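Local coordinates for Rab5 protein, putative (Plasmodium falciparum, PDB 3CLV) that is a putative Rab5-type small G protein of the Ras family, with a P-loop fold and guanosine-5'-diphosphate bound in the model, at residues Ser7-Leu12 and Arg115-Ala120; Val48-Asp53 and Leu90-Phe95; Tyr148-Val153 and Asn176-Ile181. One frame throughout, in Å; residues are numbered along the deposited sequence.

Interaction 1 (Ser7-Leu12 and Arg115-Ala120); sequences SYKTVL and RGATCA
The carbonyl oxygen of K9 is gripped by two successive backbone amides. T118 N comes to K9 O at 2.8 Å on a bent bond, while C119 N reaches K9 O at 3.2 Å almost straight, with 171° at the hydrogen. Two residues on from K9, V11 N donates to C119 O, and T10-C119 and V11-A120 pair in parallel. These are the first rungs between strands 8-13 and 119-125, neighbours in the middle of the Ras-like central sheet. T10 and C119 share one face, where T10 OG1 lies 3.6 Å from C119 CB and helix 191-206 packs on C119; on the other face V11 CG1, set between its own backbone N and carbonyl carbon (chi1 57°), meets A120 CB at 3.6 Å. Ahead of the strand pairing, K9 runs fully extended past A117 and G116, and its NZ ends 2.7 Å from R115 O; L112 O takes a second bond from NZ, and W98 of the same chain makes a cation-pi contact with K9. A water binds K9 N, G116 O and T118 OG1, so that it links the two segments where the pairing begins. T118 OG1 also lies in the ring plane of Y8, 3.6 Å from its edge atom CD1.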
ATOM      1  N   SER A   7      -0.394  -1.150 -12.373  1.00 22.30           N
ATOM      2  CA  SER A   7       0.008   0.197 -11.937  1.00 20.84           C
ATOM      3  C   SER A   7       1.189   0.162 -10.966  1.00 20.12           C
ATOM      4  O   SER A   7       1.489  -0.870 -10.342  1.00 19.47           O
ATOM      5  CB  SER A   7      -1.163   1.009 -11.360  1.00 21.08           C
ATOM      6  OG  SER A   7      -1.502   0.584 -10.067  1.00 20.71           O
ATOM      7  N   TYR A   8       1.846   1.306 -10.845  1.00 18.66           N
ATOM      8  CA  TYR A   8       3.063   1.424 -10.075  1.00 17.35           C
ATOM      9  C   TYR A   8       2.834   2.372  -8.910  1.00 16.39           C
ATOM     10  O   TYR A   8       2.690   3.594  -9.103  1.00 15.96           O
ATOM     11  CB  TYR A   8       4.210   1.882 -10.979  1.00 17.49           C
ATOM     12  CG  TYR A   8       4.463   0.909 -12.117  1.00 18.42           C
ATOM     13  CD1 TYR A   8       5.304  -0.175 -11.944  1.00 17.95           C
ATOM     14  CD2 TYR A   8       3.841   1.071 -13.363  1.00 16.89           C
ATOM     15  CE1 TYR A   8       5.534  -1.082 -12.961  1.00 20.85           C
ATOM     16  CE2 TYR A   8       4.058   0.151 -14.399  1.00 18.47           C
ATOM     17  CZ  TYR A   8       4.915  -0.917 -14.181  1.00 19.12           C
ATOM     18  OH  TYR A   8       5.163  -1.846 -15.167  1.00 20.15           O
ATOM     19  N   LYS A   9       2.781   1.798  -7.704  1.00 14.55           N
ATOM     20  CA  LYS A   9       2.665   2.613  -6.489  1.00 13.21           C
ATOM     21  C   LYS A   9       3.802   3.624  -6.422  1.00 13.05           C
ATOM     22  O   LYS A   9       4.977   3.271  -6.596  1.00 13.18           O
ATOM     23  CB  LYS A   9       2.617   1.757  -5.219  1.00 13.31           C
ATOM     24  CG  LYS A   9       2.491   2.571  -3.914  1.00 11.50           C
ATOM     25  CD  LYS A   9       2.369   1.622  -2.710  1.00 12.75           C
ATOM     26  CE  LYS A   9       2.195   2.390  -1.407  1.00 14.02           C
ATOM     27  NZ  LYS A   9       2.085   1.427  -0.246  1.00 13.11           N
ATOM     28  N   THR A  10       3.437   4.887  -6.193  1.00 12.69           N
ATOM     29  CA  THR A  10       4.393   5.985  -6.186  1.00 13.29           C
ATOM     30  C   THR A  10       4.129   6.843  -4.967  1.00 13.17           C
ATOM     31  O   THR A  10       3.046   7.440  -4.837  1.00 13.55           O
ATOM     32  CB  THR A  10       4.269   6.799  -7.489  1.00 13.07           C
ATOM     33  OG1 THR A  10       4.561   5.944  -8.593  1.00 15.61           O
ATOM     34  CG2 THR A  10       5.196   8.001  -7.492  1.00 11.86           C
ATOM     35  N   VAL A  11       5.099   6.878  -4.049  1.00 14.02           N
ATOM     36  CA  VAL A  11       4.982   7.724  -2.867  1.00 14.35           C
ATOM     37  C   VAL A  11       5.428   9.149  -3.201  1.00 14.82           C
ATOM     38  O   VAL A  11       6.532   9.383  -3.729  1.00 14.88           O
ATOM     39  CB  VAL A  11       5.693   7.169  -1.594  1.00 14.96           C
ATOM     40  CG1 VAL A  11       7.200   6.907  -1.825  1.00 13.98           C
ATOM     41  CG2 VAL A  11       5.507   8.121  -0.388  1.00 14.62           C
ATOM     42  N   LEU A  12       4.546  10.094  -2.905  1.00 14.91           N
ATOM     43  CA  LEU A  12       4.868  11.496  -3.066  1.00 15.29           C
ATOM     44  C   LEU A  12       5.110  12.072  -1.681  1.00 16.00           C
ATOM     45  O   LEU A  12       4.193  12.178  -0.860  1.00 15.39           O
ATOM     46  CB  LEU A  12       3.739  12.218  -3.823  1.00 15.34           C
ATOM     47  CG  LEU A  12       3.813  13.740  -3.958  1.00 15.39           C
ATOM     48  CD1 LEU A  12       5.083  14.205  -4.638  1.00 13.66           C
ATOM     49  CD2 LEU A  12       2.591  14.207  -4.749  1.00 15.33           C
ATOM     50  N   ARG A 115       5.869   1.005   1.561  1.00 17.51           N
ATOM     51  CA  ARG A 115       5.822  -0.438   1.299  1.00 17.22           C
ATOM     52  C   ARG A 115       5.222  -0.799  -0.056  1.00 16.87           C
ATOM     53  O   ARG A 115       4.083  -0.430  -0.360  1.00 16.48           O
ATOM     54  CB  ARG A 115       5.088  -1.192   2.408  1.00 17.87           C
ATOM     55  CG  ARG A 115       5.434  -2.658   2.381  1.00 18.03           C
ATOM     56  CD  ARG A 115       4.909  -3.371   3.574  1.00 18.79           C
ATOM     57  NE  ARG A 115       5.105  -4.815   3.448  1.00 18.11           N
ATOM     58  CZ  ARG A 115       6.131  -5.489   3.978  1.00 20.56           C
ATOM     59  NH1 ARG A 115       7.054  -4.861   4.704  1.00 18.24           N
ATOM     60  NH2 ARG A 115       6.203  -6.803   3.824  1.00 18.94           N
ATOM     61  N   GLY A 116       6.011  -1.501  -0.865  1.00 15.88           N
ATOM     62  CA  GLY A 116       5.577  -1.922  -2.190  1.00 15.66           C
ATOM     63  C   GLY A 116       5.568  -0.817  -3.238  1.00 15.09           C
ATOM     64  O   GLY A 116       5.045  -1.017  -4.330  1.00 14.97           O
ATOM     65  N   ALA A 117       6.118   0.352  -2.914  1.00 15.01           N
ATOM     66  CA  ALA A 117       6.195   1.436  -3.899  1.00 14.90           C
ATOM     67  C   ALA A 117       7.307   1.147  -4.900  1.00 15.19           C
ATOM     68  O   ALA A 117       8.387   0.670  -4.523  1.00 15.10           O
ATOM     69  CB  ALA A 117       6.425   2.786  -3.224  1.00 15.22           C
ATOM     70  N   THR A 118       7.026   1.412  -6.172  1.00 14.90           N
ATOM     71  CA  THR A 118       8.018   1.317  -7.253  1.00 15.52           C
ATOM     72  C   THR A 118       8.828   2.598  -7.293  1.00 15.50           C
ATOM     73  O   THR A 118      10.044   2.570  -7.458  1.00 15.78           O
ATOM     74  CB  THR A 118       7.323   1.119  -8.630  1.00 15.78           C
ATOM     75  OG1 THR A 118       6.591  -0.105  -8.607  1.00 15.72           O
ATOM     76  CG2 THR A 118       8.340   1.097  -9.793  1.00 14.47           C
ATOM     77  N   CYS A 119       8.141   3.724  -7.122  1.00 14.95           N
ATOM     78  CA  CYS A 119       8.768   5.034  -7.242  1.00 14.19           C
ATOM     79  C   CYS A 119       8.583   5.864  -5.993  1.00 13.49           C
ATOM     80  O   CYS A 119       7.587   5.732  -5.288  1.00 13.69           O
ATOM     81  CB  CYS A 119       8.157   5.817  -8.407  1.00 14.49           C
ATOM     82  SG  CYS A 119       8.263   4.996  -9.987  1.00 15.66           S
ATOM     83  N   ALA A 120       9.542   6.736  -5.734  1.00 13.02           N
ATOM     84  CA  ALA A 120       9.406   7.729  -4.690  1.00 13.18           C
ATOM     85  C   ALA A 120       9.750   9.080  -5.281  1.00 13.31           C
ATOM     86  O   ALA A 120      10.833   9.265  -5.878  1.00 13.39           O
ATOM     87  CB  ALA A 120      10.304   7.402  -3.491  1.00 13.33           C
TER
HETATM   88  O   HOH W   1       4.385  -0.723  -7.043  1.00 16.47           O

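Interaction 2 (Val48-Asp53 and Leu90-Phe95); sequences VVNLND and LCNIKF
V49 and I93 form the hydrogen-bonded pair at the heart of this contact: I93 N donates to V49 O at 2.7 Å, nearly along the C=O axis, and V49 N donates back to I93 O at 2.8 Å. Their side chains share the buried face. There V49 CG2 touches the ring edge of F95 at CE2, 3.6 Å away, close to the ring plane, and L51 CD1 meets I93 CD1 at 3.8 Å; helix 191-206 covers F95 and L51. Strand segments 48-50 and 92-95 run antiparallel at 163° and form the antiparallel pair at one margin of the Ras-like sheet, with 43-50 as its edge strand in this chain. The opposite face, with V48, N50, N92 and K94, is more open to solvent. Here N50 ND2 gives a straight bond to N92 OD1 (3.1 Å, 170°), placed on a lone pair in the carbonyl plane, the two amides turned 48° apart. V48 crosses N92 at a slant, its CG1 3.6 Å from N92 OD1, whereas the K94 chain leads away beyond CG. From N50, the last strand residue, a type I turn runs to D53. L51 N still bonds C91 O, and N52 ND2, held by Y86 O, comes 3.2 Å from C91 SG.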
ATOM      1  N   VAL A  48      -1.513   8.395 -16.021  1.00 23.12           N
ATOM      2  CA  VAL A  48      -0.990   7.487 -17.025  1.00 23.94           C
ATOM      3  C   VAL A  48      -0.040   8.232 -17.949  1.00 24.72           C
ATOM      4  O   VAL A  48      -0.354   9.312 -18.440  1.00 24.92           O
ATOM      5  CB  VAL A  48      -2.128   6.850 -17.846  1.00 23.97           C
ATOM      6  CG1 VAL A  48      -1.558   5.908 -18.902  1.00 24.02           C
ATOM      7  CG2 VAL A  48      -3.102   6.118 -16.932  1.00 23.93           C
ATOM      8  N   VAL A  49       1.132   7.659 -18.166  1.00 25.52           N
ATOM      9  CA  VAL A  49       2.044   8.138 -19.190  1.00 26.54           C
ATOM     10  C   VAL A  49       2.070   7.057 -20.259  1.00 28.43           C
ATOM     11  O   VAL A  49       2.328   5.888 -19.963  1.00 28.22           O
ATOM     12  CB  VAL A  49       3.499   8.335 -18.664  1.00 25.94           C
ATOM     13  CG1 VAL A  49       4.444   8.705 -19.814  1.00 24.59           C
ATOM     14  CG2 VAL A  49       3.567   9.397 -17.568  1.00 26.15           C
ATOM     15  N   ASN A  50       1.785   7.429 -21.499  1.00 30.46           N
ATOM     16  CA  ASN A  50       2.092   6.519 -22.601  1.00 33.13           C
ATOM     17  C   ASN A  50       3.360   7.000 -23.293  1.00 33.77           C
ATOM     18  O   ASN A  50       3.412   8.125 -23.801  1.00 33.88           O
ATOM     19  CB  ASN A  50       0.918   6.371 -23.576  1.00 33.79           C
ATOM     20  CG  ASN A  50       1.182   5.317 -24.650  1.00 35.94           C
ATOM     21  OD1 ASN A  50       1.840   5.597 -25.652  1.00 37.37           O
ATOM     22  ND2 ASN A  50       0.674   4.100 -24.436  1.00 36.43           N
ATOM     23  N   LEU A  51       4.383   6.148 -23.285  1.00 34.99           N
ATOM     24  CA  LEU A  51       5.727   6.539 -23.711  1.00 36.38           C
ATOM     25  C   LEU A  51       5.846   6.789 -25.216  1.00 37.63           C
ATOM     26  O   LEU A  51       6.667   7.602 -25.641  1.00 37.71           O
ATOM     27  CB  LEU A  51       6.766   5.516 -23.236  1.00 36.34           C
ATOM     28  CG  LEU A  51       7.195   5.557 -21.757  1.00 35.87           C
ATOM     29  CD1 LEU A  51       8.232   4.487 -21.513  1.00 36.25           C
ATOM     30  CD2 LEU A  51       7.748   6.922 -21.337  1.00 34.88           C
ATOM     31  N   ASN A  52       5.013   6.101 -25.997  1.00 38.99           N
ATOM     32  CA  ASN A  52       4.897   6.324 -27.444  1.00 40.66           C
ATOM     33  C   ASN A  52       4.094   7.570 -27.836  1.00 41.50           C
ATOM     34  O   ASN A  52       3.804   7.762 -29.019  1.00 41.76           O
ATOM     35  CB  ASN A  52       4.234   5.117 -28.110  1.00 40.67           C
ATOM     36  CG  ASN A  52       5.148   3.925 -28.211  1.00 41.55           C
ATOM     37  OD1 ASN A  52       6.355   4.064 -28.409  1.00 44.27           O
ATOM     38  ND2 ASN A  52       4.576   2.736 -28.095  1.00 41.96           N
ATOM     39  N   ASP A  53       3.719   8.393 -26.855  1.00 42.34           N
ATOM     40  CA  ASP A  53       2.844   9.548 -27.100  1.00 42.89           C
ATOM     41  C   ASP A  53       3.260  10.769 -26.283  1.00 43.16           C
ATOM     42  O   ASP A  53       4.448  11.012 -26.069  1.00 43.66           O
ATOM     43  CB  ASP A  53       1.382   9.191 -26.799  1.00 42.99           C
ATOM     44  N   LEU A  90       4.227  -2.731 -22.852  1.00 49.63           N
ATOM     45  CA  LEU A  90       4.975  -2.338 -21.650  1.00 47.93           C
ATOM     46  C   LEU A  90       4.954  -0.836 -21.367  1.00 46.48           C
ATOM     47  O   LEU A  90       5.158  -0.412 -20.225  1.00 46.54           O
ATOM     48  CB  LEU A  90       6.436  -2.812 -21.748  1.00 47.97           C
ATOM     49  CG  LEU A  90       6.774  -4.271 -22.084  1.00 47.97           C
ATOM     50  CD1 LEU A  90       8.277  -4.441 -22.156  1.00 48.57           C
ATOM     51  CD2 LEU A  90       6.173  -5.263 -21.083  1.00 48.43           C
ATOM     52  N   CYS A  91       4.690  -0.045 -22.402  1.00 44.59           N
ATOM     53  CA  CYS A  91       4.985   1.385 -22.383  1.00 42.72           C
ATOM     54  C   CYS A  91       3.791   2.281 -22.059  1.00 40.77           C
ATOM     55  O   CYS A  91       3.872   3.514 -22.196  1.00 40.88           O
ATOM     56  CB  CYS A  91       5.581   1.801 -23.725  1.00 42.92           C
ATOM     57  SG  CYS A  91       4.334   1.868 -25.014  1.00 44.73           S
ATOM     58  N   ASN A  92       2.681   1.668 -21.667  1.00 38.12           N
ATOM     59  CA  ASN A  92       1.580   2.413 -21.088  1.00 35.75           C
ATOM     60  C   ASN A  92       1.699   2.296 -19.573  1.00 33.05           C
ATOM     61  O   ASN A  92       1.337   1.273 -18.986  1.00 32.55           O
ATOM     62  CB  ASN A  92       0.243   1.871 -21.582  1.00 36.50           C
ATOM     63  CG  ASN A  92      -0.911   2.804 -21.270  1.00 38.04           C
ATOM     64  OD1 ASN A  92      -1.047   3.878 -21.873  1.00 38.91           O
ATOM     65  ND2 ASN A  92      -1.764   2.390 -20.337  1.00 39.73           N
ATOM     66  N   ILE A  93       2.232   3.342 -18.953  1.00 29.74           N
ATOM     67  CA  ILE A  93       2.605   3.281 -17.542  1.00 26.85           C
ATOM     68  C   ILE A  93       1.671   4.093 -16.652  1.00 25.32           C
ATOM     69  O   ILE A  93       1.574   5.320 -16.775  1.00 23.48           O
ATOM     70  CB  ILE A  93       4.088   3.670 -17.348  1.00 27.16           C
ATOM     71  CG1 ILE A  93       4.962   2.602 -18.017  1.00 27.97           C
ATOM     72  CG2 ILE A  93       4.438   3.826 -15.853  1.00 25.90           C
ATOM     73  CD1 ILE A  93       6.191   3.150 -18.664  1.00 28.57           C
ATOM     74  N   LYS A  94       0.977   3.378 -15.770  1.00 23.04           N
ATOM     75  CA  LYS A  94       0.002   3.979 -14.868  1.00 21.85           C
ATOM     76  C   LYS A  94       0.576   4.128 -13.461  1.00 20.23           C
ATOM     77  O   LYS A  94       1.043   3.160 -12.862  1.00 19.87           O
ATOM     78  CB  LYS A  94      -1.262   3.134 -14.848  1.00 22.01           C
ATOM     79  CG  LYS A  94      -2.320   3.607 -13.874  1.00 23.91           C
ATOM     80  CD  LYS A  94      -3.574   2.792 -14.099  1.00 26.11           C
ATOM     81  CE  LYS A  94      -4.575   3.000 -12.995  1.00 29.69           C
ATOM     82  NZ  LYS A  94      -5.867   2.349 -13.383  1.00 31.84           N
ATOM     83  N   PHE A  95       0.566   5.362 -12.959  1.00 18.68           N
ATOM     84  CA  PHE A  95       1.061   5.674 -11.621  1.00 18.23           C
ATOM     85  C   PHE A  95      -0.086   5.706 -10.627  1.00 18.09           C
ATOM     86  O   PHE A  95      -1.117   6.304 -10.918  1.00 18.08           O
ATOM     87  CB  PHE A  95       1.781   7.034 -11.625  1.00 18.00           C
ATOM     88  CG  PHE A  95       3.036   7.040 -12.449  1.00 18.30           C
ATOM     89  CD1 PHE A  95       4.256   6.648 -11.888  1.00 18.37           C
ATOM     90  CD2 PHE A  95       3.002   7.422 -13.792  1.00 18.62           C
ATOM     91  CE1 PHE A  95       5.430   6.641 -12.648  1.00 18.91           C
ATOM     92  CE2 PHE A  95       4.167   7.416 -14.572  1.00 19.67           C
ATOM     93  CZ  PHE A  95       5.395   7.028 -13.993  1.00 18.48           C
TER

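Interaction 3 (Tyr148-Val153 and Asn176-Ile181); sequences YIIILV and NNLLFI
This is a largely apolar pairing of two parallel strands at one margin of the Ras-like sheet, where strand 179-183, outermost in this chain, lies against 149-155. The axes of 149-153 and 179-181 differ by 26° in direction. Three backbone bonds join them: I150 O accepts L179 N, L179 O accepts L152 N at 2.9 Å with 176° at the hydrogen, and L152 O accepts I181 N. In the second of these the donor stands above the carbonyl plane of L179. I151, V153, L179 and I181 put their side chains on the face packed by helix 191-206. I151 CG1, anti to its backbone N (chi1 -175°), lies 3.8 Å from L179 CB. I151 CD1 reaches I181 CG2 at 3.8 Å; V153 CG2 and I181 CG2 also meet at 3.8 Å, those two side chains lying side by side and pointing the same way. L152 and F180 take the other face, under helix 166-175, with L152 CD2 4.1 Å from F180 CD1. At the entry, L178 follows a Schellman motif in which N177 ends that helix with positive phi, and L178 CD2 packs 3.9 Å from I150 CG2. The side-chain-to-side-chain contacts are all apolar, so the specific pairing probably rests on the backbone bonds, with aliphatic groups, and the F180 ring on one face, packing around them.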
ATOM      1  N   TYR A 148      13.923   1.603  -4.764  1.00 17.52           N
ATOM      2  CA  TYR A 148      12.963   2.549  -5.306  1.00 17.16           C
ATOM      3  C   TYR A 148      13.620   3.242  -6.469  1.00 16.02           C
ATOM      4  O   TYR A 148      14.831   3.483  -6.450  1.00 16.10           O
ATOM      5  CB  TYR A 148      12.555   3.602  -4.256  1.00 16.82           C
ATOM      6  CG  TYR A 148      11.889   3.019  -3.030  1.00 17.54           C
ATOM      7  CD1 TYR A 148      10.565   2.565  -3.070  1.00 17.65           C
ATOM      8  CD2 TYR A 148      12.589   2.911  -1.826  1.00 17.69           C
ATOM      9  CE1 TYR A 148       9.949   2.022  -1.926  1.00 17.15           C
ATOM     10  CE2 TYR A 148      11.997   2.370  -0.685  1.00 16.89           C
ATOM     11  CZ  TYR A 148      10.688   1.932  -0.743  1.00 18.16           C
ATOM     12  OH  TYR A 148      10.159   1.397   0.388  1.00 19.26           O
ATOM     13  N   ILE A 149      12.826   3.566  -7.480  1.00 16.12           N
ATOM     14  CA  ILE A 149      13.223   4.608  -8.429  1.00 16.13           C
ATOM     15  C   ILE A 149      12.884   5.943  -7.769  1.00 15.50           C
ATOM     16  O   ILE A 149      11.706   6.261  -7.554  1.00 16.60           O
ATOM     17  CB  ILE A 149      12.513   4.454  -9.804  1.00 15.90           C
ATOM     18  CG1 ILE A 149      12.857   3.099 -10.427  1.00 15.96           C
ATOM     19  CG2 ILE A 149      12.933   5.598 -10.734  1.00 16.35           C
ATOM     20  CD1 ILE A 149      11.922   2.681 -11.586  1.00 16.33           C
ATOM     21  N   ILE A 150      13.921   6.708  -7.426  1.00 15.24           N
ATOM     22  CA  ILE A 150      13.759   7.958  -6.671  1.00 14.42           C
ATOM     23  C   ILE A 150      14.033   9.155  -7.576  1.00 14.58           C
ATOM     24  O   ILE A 150      15.068   9.214  -8.254  1.00 15.23           O
ATOM     25  CB  ILE A 150      14.683   8.030  -5.437  1.00 13.87           C
ATOM     26  CG1 ILE A 150      14.427   6.846  -4.489  1.00 14.04           C
ATOM     27  CG2 ILE A 150      14.516   9.372  -4.709  1.00 13.92           C
ATOM     28  CD1 ILE A 150      15.579   6.626  -3.508  1.00 14.46           C
ATOM     29  N   ILE A 151      13.085  10.087  -7.578  1.00 13.73           N
ATOM     30  CA  ILE A 151      13.250  11.377  -8.227  1.00 14.05           C
ATOM     31  C   ILE A 151      13.177  12.503  -7.188  1.00 14.41           C
ATOM     32  O   ILE A 151      12.205  12.609  -6.412  1.00 14.47           O
ATOM     33  CB  ILE A 151      12.292  11.566  -9.431  1.00 13.31           C
ATOM     34  CG1 ILE A 151      12.586  12.881 -10.175  1.00 14.97           C
ATOM     35  CG2 ILE A 151      10.785  11.420  -9.023  1.00 12.98           C
ATOM     36  CD1 ILE A 151      12.165  12.788 -11.674  1.00 16.78           C
ATOM     37  N   LEU A 152      14.238  13.305  -7.154  1.00 14.20           N
ATOM     38  CA  LEU A 152      14.312  14.430  -6.243  1.00 15.10           C
ATOM     39  C   LEU A 152      13.772  15.620  -7.014  1.00 15.44           C
ATOM     40  O   LEU A 152      14.212  15.891  -8.137  1.00 15.17           O
ATOM     41  CB  LEU A 152      15.752  14.652  -5.772  1.00 15.11           C
ATOM     42  CG  LEU A 152      16.022  15.861  -4.881  1.00 16.52           C
ATOM     43  CD1 LEU A 152      15.338  15.667  -3.511  1.00 15.72           C
ATOM     44  CD2 LEU A 152      17.538  16.037  -4.700  1.00 16.03           C
ATOM     45  N   VAL A 153      12.783  16.302  -6.433  1.00 14.96           N
ATOM     46  CA  VAL A 153      12.088  17.379  -7.155  1.00 14.94           C
ATOM     47  C   VAL A 153      12.339  18.713  -6.461  1.00 15.18           C
ATOM     48  O   VAL A 153      12.028  18.884  -5.272  1.00 15.83           O
ATOM     49  CB  VAL A 153      10.549  17.122  -7.308  1.00 14.22           C
ATOM     50  CG1 VAL A 153       9.818  18.347  -7.937  1.00 13.97           C
ATOM     51  CG2 VAL A 153      10.276  15.865  -8.123  1.00 14.29           C
ATOM     52  N   ASN A 176      23.984  10.162  -5.155  1.00 25.36           N
ATOM     53  CA  ASN A 176      23.062   9.205  -4.594  1.00 24.34           C
ATOM     54  C   ASN A 176      22.277   8.487  -5.654  1.00 23.16           C
ATOM     55  O   ASN A 176      21.383   7.710  -5.328  1.00 23.11           O
ATOM     56  CB  ASN A 176      22.165   9.874  -3.553  1.00 24.40           C
ATOM     57  CG  ASN A 176      22.941  10.254  -2.312  1.00 24.92           C
ATOM     58  OD1 ASN A 176      23.023   9.474  -1.370  1.00 27.58           O
ATOM     59  ND2 ASN A 176      23.577  11.418  -2.339  1.00 23.90           N
ATOM     60  N   ASN A 177      22.636   8.727  -6.919  1.00 22.11           N
ATOM     61  CA  ASN A 177      22.048   7.997  -8.048  1.00 21.52           C
ATOM     62  C   ASN A 177      20.533   8.178  -8.114  1.00 20.54           C
ATOM     63  O   ASN A 177      19.774   7.221  -8.224  1.00 19.95           O
ATOM     64  CB  ASN A 177      22.419   6.510  -7.975  1.00 22.55           C
ATOM     65  CG  ASN A 177      23.918   6.294  -7.821  1.00 23.54           C
ATOM     66  OD1 ASN A 177      24.390   5.978  -6.730  1.00 26.46           O
ATOM     67  ND2 ASN A 177      24.672   6.513  -8.896  1.00 21.88           N
ATOM     68  N   LEU A 178      20.120   9.438  -8.036  1.00 18.90           N
ATOM     69  CA  LEU A 178      18.712   9.820  -8.093  1.00 17.60           C
ATOM     70  C   LEU A 178      18.482  10.500  -9.429  1.00 17.44           C
ATOM     71  O   LEU A 178      19.416  11.128  -9.985  1.00 17.08           O
ATOM     72  CB  LEU A 178      18.401  10.835  -6.979  1.00 17.30           C
ATOM     73  CG  LEU A 178      18.928  10.588  -5.565  1.00 16.28           C
ATOM     74  CD1 LEU A 178      18.548  11.739  -4.651  1.00 16.21           C
ATOM     75  CD2 LEU A 178      18.410   9.267  -5.012  1.00 13.46           C
ATOM     76  N   LEU A 179      17.263  10.362  -9.943  1.00 15.82           N
ATOM     77  CA  LEU A 179      16.736  11.298 -10.922  1.00 16.19           C
ATOM     78  C   LEU A 179      16.539  12.667 -10.253  1.00 15.66           C
ATOM     79  O   LEU A 179      16.344  12.767  -9.030  1.00 14.89           O
ATOM     80  CB  LEU A 179      15.403  10.787 -11.510  1.00 15.57           C
ATOM     81  CG  LEU A 179      15.449   9.437 -12.241  1.00 16.11           C
ATOM     82  CD1 LEU A 179      14.045   9.013 -12.674  1.00 15.88           C
ATOM     83  CD2 LEU A 179      16.365   9.531 -13.462  1.00 16.84           C
ATOM     84  N   PHE A 180      16.675  13.718 -11.048  1.00 16.29           N
ATOM     85  CA  PHE A 180      16.503  15.088 -10.547  1.00 17.02           C
ATOM     86  C   PHE A 180      15.744  15.955 -11.561  1.00 17.18           C
ATOM     87  O   PHE A 180      15.977  15.875 -12.763  1.00 16.21           O
ATOM     88  CB  PHE A 180      17.863  15.706 -10.165  1.00 17.66           C
ATOM     89  CG  PHE A 180      17.786  17.165  -9.776  1.00 19.21           C
ATOM     90  CD1 PHE A 180      17.379  17.535  -8.491  1.00 19.98           C
ATOM     91  CD2 PHE A 180      18.124  18.163 -10.687  1.00 20.49           C
ATOM     92  CE1 PHE A 180      17.295  18.889  -8.125  1.00 21.65           C
ATOM     93  CE2 PHE A 180      18.042  19.529 -10.332  1.00 22.03           C
ATOM     94  CZ  PHE A 180      17.639  19.890  -9.047  1.00 19.96           C
ATOM     95  N   ILE A 181      14.821  16.788 -11.070  1.00 18.14           N
ATOM     96  CA  ILE A 181      14.098  17.701 -11.940  1.00 17.92           C
ATOM     97  C   ILE A 181      13.733  18.989 -11.168  1.00 18.43           C
ATOM     98  O   ILE A 181      13.531  18.964  -9.954  1.00 18.37           O
ATOM     99  CB  ILE A 181      12.874  16.998 -12.605  1.00 18.65           C
ATOM    100  CG1 ILE A 181      12.258  17.867 -13.717  1.00 17.80           C
ATOM    101  CG2 ILE A 181      11.840  16.531 -11.532  1.00 16.57           C
ATOM    102  CD1 ILE A 181      11.496  17.083 -14.745  1.00 17.98           C
TER

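Overall arrangement
From the N terminus, strand 8-13 enters the sheet first and meets 115-120, over a hundred residues later, after pairing on its other side with 92-99: interaction 1 closes the longest loop. Within that loop lies interaction 2, where 48-53 and 90-95 meet across a span that is partly unmodelled. Interaction 3 follows in series, 148-153 joining 176-181 after the helix 166-175. All three belong to one six-stranded sheet. Interaction 2 adjoins interaction 1 through Y8 N and K94 O, and interaction 3 adjoins it through A120 and its neighbours I149 and I151. Interactions 2 and 3 do not touch, their nearest atoms being about 8 Å apart, so interaction 1 bridges the two margins.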